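Long-range contacts in sugar kinase (Agrobacterium tumefaciens, PDB 2RBC), which probably phosphorylates a sugar or related carbohydrate with ATP, as a putative kinase of the ribokinase (pfkB) family: residues Gly189-Val194 with Val208-Ala213; Arg216-Glu221 with Pro228-Arg233. One frame throughout, in Å; residues are numbered along the deposited sequence.

Interaction 1. Residues Gly189-Val194 with Val208-Ala213. With SO4 (sulfate ion), chain E.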
ATOM      1  N   GLY A 189       9.398 -17.294 -18.622  1.00 24.95           N
ATOM      2  CA  GLY A 189       9.038 -16.483 -19.762  1.00 26.16           C
ATOM      3  C   GLY A 189       7.629 -15.992 -19.555  1.00 27.38           C
ATOM      4  O   GLY A 189       6.661 -16.545 -20.105  1.00 27.63           O
ATOM      5  N   ASP A 190       7.511 -14.973 -18.726  1.00 27.74           N
ATOM      6  CA  ASP A 190       6.233 -14.318 -18.495  1.00 28.46           C
ATOM      7  C   ASP A 190       6.107 -13.052 -19.346  1.00 28.93           C
ATOM      8  O   ASP A 190       6.990 -12.692 -20.081  1.00 28.76           O
ATOM      9  CB  ASP A 190       6.091 -13.970 -17.025  1.00 28.43           C
ATOM     10  CG  ASP A 190       4.666 -14.039 -16.529  1.00 31.60           C
ATOM     11  OD1 ASP A 190       3.685 -13.919 -17.320  1.00 34.19           O
ATOM     12  OD2 ASP A 190       4.542 -14.298 -15.317  1.00 38.57           O
ATOM     13  N   VAL A 191       4.963 -12.400 -19.229  1.00 29.99           N
ATOM     14  CA  VAL A 191       4.619 -11.270 -20.066  1.00 30.88           C
ATOM     15  C   VAL A 191       5.655 -10.171 -19.952  1.00 30.23           C
ATOM     16  O   VAL A 191       6.121  -9.816 -18.864  1.00 30.47           O
ATOM     17  CB  VAL A 191       3.201 -10.774 -19.719  1.00 31.41           C
ATOM     18  CG1 VAL A 191       2.932  -9.499 -20.406  1.00 33.95           C
ATOM     19  CG2 VAL A 191       2.175 -11.848 -20.134  1.00 31.31           C
ATOM     20  N   ALA A 192       6.069  -9.702 -21.110  1.00 29.82           N
ATOM     21  CA  ALA A 192       7.067  -8.675 -21.242  1.00 29.83           C
ATOM     22  C   ALA A 192       6.978  -8.277 -22.675  1.00 30.36           C
ATOM     23  O   ALA A 192       6.341  -8.968 -23.462  1.00 30.68           O
ATOM     24  CB  ALA A 192       8.490  -9.211 -20.952  1.00 28.74           C
ATOM     25  N   PRO A 193       7.643  -7.179 -23.036  1.00 31.23           N
ATOM     26  CA  PRO A 193       7.772  -6.856 -24.439  1.00 31.19           C
ATOM     27  C   PRO A 193       8.353  -8.043 -25.177  1.00 31.75           C
ATOM     28  O   PRO A 193       9.210  -8.756 -24.628  1.00 31.31           O
ATOM     29  CB  PRO A 193       8.735  -5.680 -24.439  1.00 31.37           C
ATOM     30  CG  PRO A 193       8.537  -5.038 -23.098  1.00 30.88           C
ATOM     31  CD  PRO A 193       8.276  -6.170 -22.167  1.00 30.78           C
ATOM     32  N   VAL A 194       7.889  -8.249 -26.412  1.00 31.94           N
ATOM     33  CA  VAL A 194       8.331  -9.383 -27.228  1.00 31.85           C
ATOM     34  C   VAL A 194       9.819  -9.352 -27.437  1.00 30.85           C
ATOM     35  O   VAL A 194      10.438 -10.378 -27.479  1.00 30.86           O
ATOM     36  CB  VAL A 194       7.673  -9.484 -28.639  1.00 32.33           C
ATOM     37  CG1 VAL A 194       6.309 -10.134 -28.544  1.00 33.72           C
ATOM     38  CG2 VAL A 194       7.621  -8.127 -29.321  1.00 31.92           C
ATOM     39  N   VAL A 208       9.993 -21.845 -19.376  1.00 21.50           N
ATOM     40  CA  VAL A 208       8.617 -22.139 -19.002  1.00 21.20           C
ATOM     41  C   VAL A 208       7.888 -20.853 -19.244  1.00 22.33           C
ATOM     42  O   VAL A 208       8.082 -19.890 -18.508  1.00 21.41           O
ATOM     43  CB  VAL A 208       8.438 -22.577 -17.539  1.00 22.39           C
ATOM     44  CG1 VAL A 208       6.962 -22.924 -17.269  1.00 21.20           C
ATOM     45  CG2 VAL A 208       9.425 -23.709 -17.176  1.00 20.90           C
ATOM     46  N   PHE A 209       7.111 -20.828 -20.328  1.00 23.03           N
ATOM     47  CA  PHE A 209       6.291 -19.670 -20.677  1.00 23.70           C
ATOM     48  C   PHE A 209       4.914 -19.762 -19.989  1.00 24.73           C
ATOM     49  O   PHE A 209       4.361 -20.853 -19.830  1.00 24.30           O
ATOM     50  CB  PHE A 209       6.010 -19.612 -22.199  1.00 23.76           C
ATOM     51  CG  PHE A 209       7.216 -19.358 -23.058  1.00 23.74           C
ATOM     52  CD1 PHE A 209       7.743 -18.062 -23.190  1.00 22.62           C
ATOM     53  CD2 PHE A 209       7.775 -20.396 -23.825  1.00 21.25           C
ATOM     54  CE1 PHE A 209       8.826 -17.820 -24.045  1.00 22.95           C
ATOM     55  CE2 PHE A 209       8.863 -20.182 -24.669  1.00 23.65           C
ATOM     56  CZ  PHE A 209       9.403 -18.894 -24.784  1.00 24.86           C
ATOM     57  N   SER A 210       4.355 -18.604 -19.609  1.00 24.10           N
ATOM     58  CA  SER A 210       2.972 -18.529 -19.182  1.00 24.58           C
ATOM     59  C   SER A 210       2.163 -18.508 -20.459  1.00 24.53           C
ATOM     60  O   SER A 210       2.672 -18.131 -21.523  1.00 24.50           O
ATOM     61  CB  SER A 210       2.724 -17.224 -18.407  1.00 24.83           C
ATOM     62  OG  SER A 210       3.017 -16.119 -19.235  1.00 23.28           O
ATOM     63  N   GLU A 211       0.901 -18.894 -20.375  1.00 25.40           N
ATOM     64  CA  GLU A 211       0.062 -18.828 -21.561  1.00 25.71           C
ATOM     65  C   GLU A 211       0.028 -17.430 -22.267  1.00 25.61           C
ATOM     66  O   GLU A 211       0.200 -17.309 -23.492  1.00 25.07           O
ATOM     67  CB  GLU A 211      -1.338 -19.327 -21.208  1.00 25.97           C
ATOM     68  CG  GLU A 211      -2.305 -19.153 -22.346  1.00 27.17           C
ATOM     69  CD  GLU A 211      -3.591 -19.934 -22.135  1.00 28.68           C
ATOM     70  OE1 GLU A 211      -3.765 -20.564 -21.069  1.00 33.41           O
ATOM     71  OE2 GLU A 211      -4.415 -19.896 -23.074  1.00 33.95           O
ATOM     72  N   PRO A 212      -0.194 -16.362 -21.508  1.00 25.63           N
ATOM     73  CA  PRO A 212      -0.163 -15.055 -22.147  1.00 25.02           C
ATOM     74  C   PRO A 212       1.150 -14.689 -22.834  1.00 24.49           C
ATOM     75  O   PRO A 212       1.134 -14.064 -23.894  1.00 23.24           O
ATOM     76  CB  PRO A 212      -0.426 -14.091 -20.994  1.00 26.25           C
ATOM     77  CG  PRO A 212      -0.912 -14.869 -19.910  1.00 26.82           C
ATOM     78  CD  PRO A 212      -0.492 -16.269 -20.075  1.00 26.28           C
ATOM     79  N   ALA A 213       2.291 -15.070 -22.263  1.00 23.68           N
ATOM     80  CA  ALA A 213       3.578 -14.747 -22.898  1.00 23.79           C
ATOM     81  C   ALA A 213       3.736 -15.512 -24.224  1.00 23.86           C
ATOM     82  O   ALA A 213       4.116 -14.944 -25.260  1.00 23.19           O
ATOM     83  CB  ALA A 213       4.731 -15.107 -21.935  1.00 22.97           C
TER
HETATM   84  S   SO4 E 325       5.262  -5.898 -27.468  1.00111.54           S
HETATM   85  O1  SO4 E 325       4.192  -6.185 -28.423  1.00112.01           O
HETATM   86  O2  SO4 E 325       6.360  -5.184 -28.121  1.00111.66           O
HETATM   87  O3  SO4 E 325       4.747  -5.111 -26.344  1.00111.75           O
HETATM   88  O4  SO4 E 325       5.774  -7.166 -26.981  1.00111.77           O
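With chi1 of S210 at 60°, its OG sits between the backbone N and the carbonyl carbon, the rotation that lets one hydroxyl face both D190 and the first turn of helix 211-218. D190, with chi1 of -147°, swings its carboxylate back over the same hydroxyl although its CB starts away from 208-213. The setting is the C-terminal ends of the parallel strands in the Rossmann-like sheet of a ribokinase-type fold, where strands 185-189 and 206-210 run side by side, joined by a right-handed crossover through helix 194-200. S210 is the N-cap of helix 211-218: its OG accepts from A213 N and donates to D190 OD1 at 3.0 Å. That oxygen is gripped twice, since V191 N reaches it at 2.8 Å from the opposite face of the carboxylate plane, on the anti side. The cap thus places the D190 carboxylate near the N-terminus of helix 211-218, where the helix dipole and the two donors would be expected to favour its negative charge.

The parallel pairing ends here. G189 N donates to V208 O (2.9 Å) and G189 O accepts from S210 N (3.1 Å). The F209 ring receives G189 O at its edge and packs against the G189 backbone, with F209 CD1 4.0 Å from G189 CA. Farther along, V191 crosses P212 at about a right angle, its CG2 meeting P212 CB at 3.5 Å.

Interaction 2. Residues Arg216-Glu221 with Pro228-Arg233. With SO4 (sulfate ion), chain E.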
ATOM      1  N   ARG A 216       1.583 -14.104 -26.962  1.00 26.59           N
ATOM      2  CA  ARG A 216       2.147 -12.928 -27.571  1.00 28.22           C
ATOM      3  C   ARG A 216       3.280 -13.262 -28.504  1.00 26.60           C
ATOM      4  O   ARG A 216       3.396 -12.678 -29.580  1.00 26.25           O
ATOM      5  CB  ARG A 216       2.666 -11.939 -26.519  1.00 29.02           C
ATOM      6  CG  ARG A 216       3.130 -10.644 -27.205  1.00 33.06           C
ATOM      7  CD  ARG A 216       3.692  -9.559 -26.260  1.00 36.31           C
ATOM      8  NE  ARG A 216       2.789  -9.228 -25.162  1.00 43.81           N
ATOM      9  CZ  ARG A 216       3.044  -8.302 -24.235  1.00 45.90           C
ATOM     10  NH1 ARG A 216       4.172  -7.596 -24.266  1.00 48.05           N
ATOM     11  NH2 ARG A 216       2.162  -8.086 -23.268  1.00 45.96           N
ATOM     12  N   LEU A 217       4.121 -14.202 -28.089  0.60 25.61           N
ATOM     13  CA  LEU A 217       5.315 -14.539 -28.851  0.60 25.51           C
ATOM     14  C   LEU A 217       4.990 -15.246 -30.169  0.60 25.59           C
ATOM     15  O   LEU A 217       5.678 -15.022 -31.166  0.60 25.50           O
ATOM     16  CB  LEU A 217       6.288 -15.372 -27.980  0.60 25.44           C
ATOM     17  CG  LEU A 217       7.739 -15.548 -28.446  0.60 24.48           C
ATOM     18  CD1 LEU A 217       8.460 -14.202 -28.682  0.60 22.85           C
ATOM     19  CD2 LEU A 217       8.493 -16.385 -27.417  0.60 23.84           C
ATOM     20  N   THR A 218       3.951 -16.087 -30.171  1.00 25.77           N
ATOM     21  CA  THR A 218       3.598 -16.915 -31.323  1.00 25.97           C
ATOM     22  C   THR A 218       2.480 -16.332 -32.113  1.00 26.80           C
ATOM     23  O   THR A 218       2.306 -16.644 -33.293  1.00 26.92           O
ATOM     24  CB  THR A 218       3.142 -18.338 -30.914  1.00 26.54           C
ATOM     25  OG1 THR A 218       1.873 -18.278 -30.221  1.00 24.89           O
ATOM     26  CG2 THR A 218       4.213 -19.020 -30.069  1.00 24.05           C
ATOM     27  N   GLY A 219       1.699 -15.493 -31.458  1.00 27.42           N
ATOM     28  CA  GLY A 219       0.500 -14.965 -32.054  1.00 27.43           C
ATOM     29  C   GLY A 219      -0.588 -16.004 -32.298  1.00 27.86           C
ATOM     30  O   GLY A 219      -1.477 -15.760 -33.124  1.00 27.27           O
ATOM     31  N   LEU A 220      -0.533 -17.143 -31.602  1.00 27.81           N
ATOM     32  CA  LEU A 220      -1.569 -18.168 -31.715  1.00 28.55           C
ATOM     33  C   LEU A 220      -2.437 -18.180 -30.478  1.00 29.63           C
ATOM     34  O   LEU A 220      -2.109 -17.595 -29.459  1.00 30.42           O
ATOM     35  CB  LEU A 220      -0.960 -19.553 -31.941  1.00 28.21           C
ATOM     36  CG  LEU A 220      -0.049 -19.669 -33.167  1.00 28.09           C
ATOM     37  CD1 LEU A 220       0.540 -21.050 -33.277  1.00 26.61           C
ATOM     38  CD2 LEU A 220      -0.780 -19.311 -34.440  1.00 27.61           C
ATOM     39  N   GLU A 221      -3.547 -18.884 -30.558  1.00 30.61           N
ATOM     40  CA  GLU A 221      -4.563 -18.779 -29.519  1.00 31.91           C
ATOM     41  C   GLU A 221      -4.538 -19.954 -28.545  1.00 30.43           C
ATOM     42  O   GLU A 221      -4.729 -19.764 -27.360  1.00 30.48           O
ATOM     43  CB  GLU A 221      -5.923 -18.679 -30.187  1.00 32.69           C
ATOM     44  CG  GLU A 221      -7.075 -18.349 -29.253  1.00 36.64           C
ATOM     45  CD  GLU A 221      -8.423 -18.356 -30.002  1.00 38.34           C
ATOM     46  OE1 GLU A 221      -8.422 -18.323 -31.275  1.00 45.84           O
ATOM     47  OE2 GLU A 221      -9.483 -18.398 -29.309  1.00 46.27           O
ATOM     48  N   PRO A 228       4.533 -26.544 -31.175  1.00 19.73           N
ATOM     49  CA  PRO A 228       5.252 -26.787 -32.426  1.00 20.53           C
ATOM     50  C   PRO A 228       6.120 -25.619 -32.926  1.00 20.70           C
ATOM     51  O   PRO A 228       7.255 -25.848 -33.357  1.00 19.85           O
ATOM     52  CB  PRO A 228       4.135 -27.167 -33.412  1.00 20.04           C
ATOM     53  CG  PRO A 228       3.087 -27.743 -32.541  1.00 20.27           C
ATOM     54  CD  PRO A 228       3.112 -26.931 -31.296  1.00 20.61           C
ATOM     55  N   VAL A 229       5.601 -24.391 -32.810  1.00 21.15           N
ATOM     56  CA  VAL A 229       6.301 -23.214 -33.293  1.00 20.97           C
ATOM     57  C   VAL A 229       7.460 -22.880 -32.352  1.00 20.80           C
ATOM     58  O   VAL A 229       8.542 -22.560 -32.802  1.00 20.31           O
ATOM     59  CB  VAL A 229       5.376 -21.968 -33.409  1.00 21.88           C
ATOM     60  CG1 VAL A 229       6.043 -20.939 -34.360  1.00 22.95           C
ATOM     61  CG2 VAL A 229       4.016 -22.358 -33.938  1.00 25.41           C
ATOM     62  N   LEU A 230       7.223 -22.970 -31.045  1.00 19.54           N
ATOM     63  CA  LEU A 230       8.223 -22.598 -30.081  1.00 20.46           C
ATOM     64  C   LEU A 230       9.373 -23.627 -30.110  1.00 20.25           C
ATOM     65  O   LEU A 230      10.530 -23.250 -30.002  1.00 22.60           O
ATOM     66  CB  LEU A 230       7.612 -22.471 -28.668  1.00 20.50           C
ATOM     67  CG  LEU A 230       6.689 -21.278 -28.413  1.00 21.17           C
ATOM     68  CD1 LEU A 230       6.015 -21.373 -27.021  1.00 21.12           C
ATOM     69  CD2 LEU A 230       7.526 -19.969 -28.568  1.00 21.77           C
ATOM     70  N   HIS A 231       9.064 -24.901 -30.297  1.00 19.69           N
ATOM     71  CA  HIS A 231      10.111 -25.881 -30.459  1.00 20.59           C
ATOM     72  C   HIS A 231      10.988 -25.601 -31.703  1.00 20.23           C
ATOM     73  O   HIS A 231      12.200 -25.673 -31.653  1.00 20.77           O
ATOM     74  CB  HIS A 231       9.564 -27.296 -30.569  1.00 20.63           C
ATOM     75  CG  HIS A 231      10.620 -28.276 -30.975  1.00 20.53           C
ATOM     76  ND1 HIS A 231      11.634 -28.652 -30.120  1.00 21.87           N
ATOM     77  CD2 HIS A 231      10.897 -28.850 -32.168  1.00 20.02           C
ATOM     78  CE1 HIS A 231      12.455 -29.466 -30.756  1.00 22.15           C
ATOM     79  NE2 HIS A 231      12.020 -29.617 -31.995  1.00 19.98           N
ATOM     80  N   ALA A 232      10.340 -25.303 -32.817  1.00 20.38           N
ATOM     81  CA  ALA A 232      11.024 -25.067 -34.068  1.00 19.75           C
ATOM     82  C   ALA A 232      11.939 -23.864 -33.942  1.00 19.54           C
ATOM     83  O   ALA A 232      13.023 -23.881 -34.494  1.00 19.98           O
ATOM     84  CB  ALA A 232      10.036 -24.878 -35.218  1.00 18.68           C
ATOM     85  N   ARG A 233      11.501 -22.831 -33.228  1.00 19.73           N
ATOM     86  CA  ARG A 233      12.305 -21.630 -33.014  1.00 19.86           C
ATOM     87  C   ARG A 233      13.539 -21.868 -32.119  1.00 19.88           C
ATOM     88  O   ARG A 233      14.574 -21.262 -32.328  1.00 20.24           O
ATOM     89  CB  ARG A 233      11.460 -20.506 -32.426  1.00 18.86           C
ATOM     90  CG  ARG A 233      10.493 -19.926 -33.407  1.00 20.42           C
ATOM     91  CD  ARG A 233       9.756 -18.773 -32.767  1.00 21.73           C
ATOM     92  NE  ARG A 233       8.670 -18.326 -33.626  1.00 21.76           N
ATOM     93  CZ  ARG A 233       7.783 -17.404 -33.271  1.00 22.43           C
ATOM     94  NH1 ARG A 233       7.833 -16.862 -32.064  1.00 22.97           N
ATOM     95  NH2 ARG A 233       6.821 -17.069 -34.108  1.00 19.49           N
TER
HETATM   96  S   SO4 E 325       5.262  -5.898 -27.468  1.00111.54           S
HETATM   97  O1  SO4 E 325       4.192  -6.185 -28.423  1.00112.01           O
HETATM   98  O2  SO4 E 325       6.360  -5.184 -28.121  1.00111.66           O
HETATM   99  O3  SO4 E 325       4.747  -5.111 -26.344  1.00111.75           O
HETATM  100  O4  SO4 E 325       5.774  -7.166 -26.981  1.00111.77           O
HETATM  101  O   HOH W   1       5.155 -14.637 -34.342  1.00 33.11           O
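The polar part of the contact is one arginine reaching across to a helix end. R233 NH1 donates to L217 O at 3.0 Å, almost straight at 171°, and the oxygen lies in the guanidinium plane, at its edge; seen from the carbonyl, the donor stands well above the C=O plane. The side chain is extended from CG to NE (chi2 -177°, chi3 -171°), which carries the guanidinium across the gap between the helices. One water bridges the same two groups, donating to L217 O and accepting from R233 NH2 (3.0 Å), so the carbonyl takes two bonds and both terminal nitrogens are engaged.

These residues belong to two consecutive helices, 211-218 and 223-233, that together make the beta-alpha-beta crossover between parallel strands 206-210 and 238-242 of the ribokinase-like fold. The turn leaves the first helix at G219, whose phi is positive. T218 OG1 accepts from L220 N at 3.0 Å, an ST turn, while also hydrogen-bonding A214 O one helical turn back.

The apolar contacts involve T218, L217 and L220 against L230 and V229. T218 turns its methyl CG2 onto L230 CG (3.7 Å), the two side chains crossing at about a right angle. In one of the two conformers of L217, its CD2 meets L230 CD2 at 3.9 Å; L230 also rests on F209 of the sheet. Nearer the turn, L220 CD1 touches V229 CG2 at 3.8 Å.

How the interactions relate
Interaction 1 closes before interaction 2 opens, and their centres lie 11 Å apart on the same side of the chain's centre. Helix 211-218 serves both: its N-terminal turn belongs to 208-213, its C-terminal end to 216-221. F209 joins them from within the sheet, touching L230. R216 reaches back to the 189-194 loop, its NH1 2.7 Å from A192 O and its CG 3.5 Å from V194 CG1. A sulfate, probably from the crystallisation liquor, lies between V194 N and R216 NH1. Helix 211-218 thus follows strand 206-210, touches the loop after strand 185-189 at its start and packs on helix 223-233 at its end.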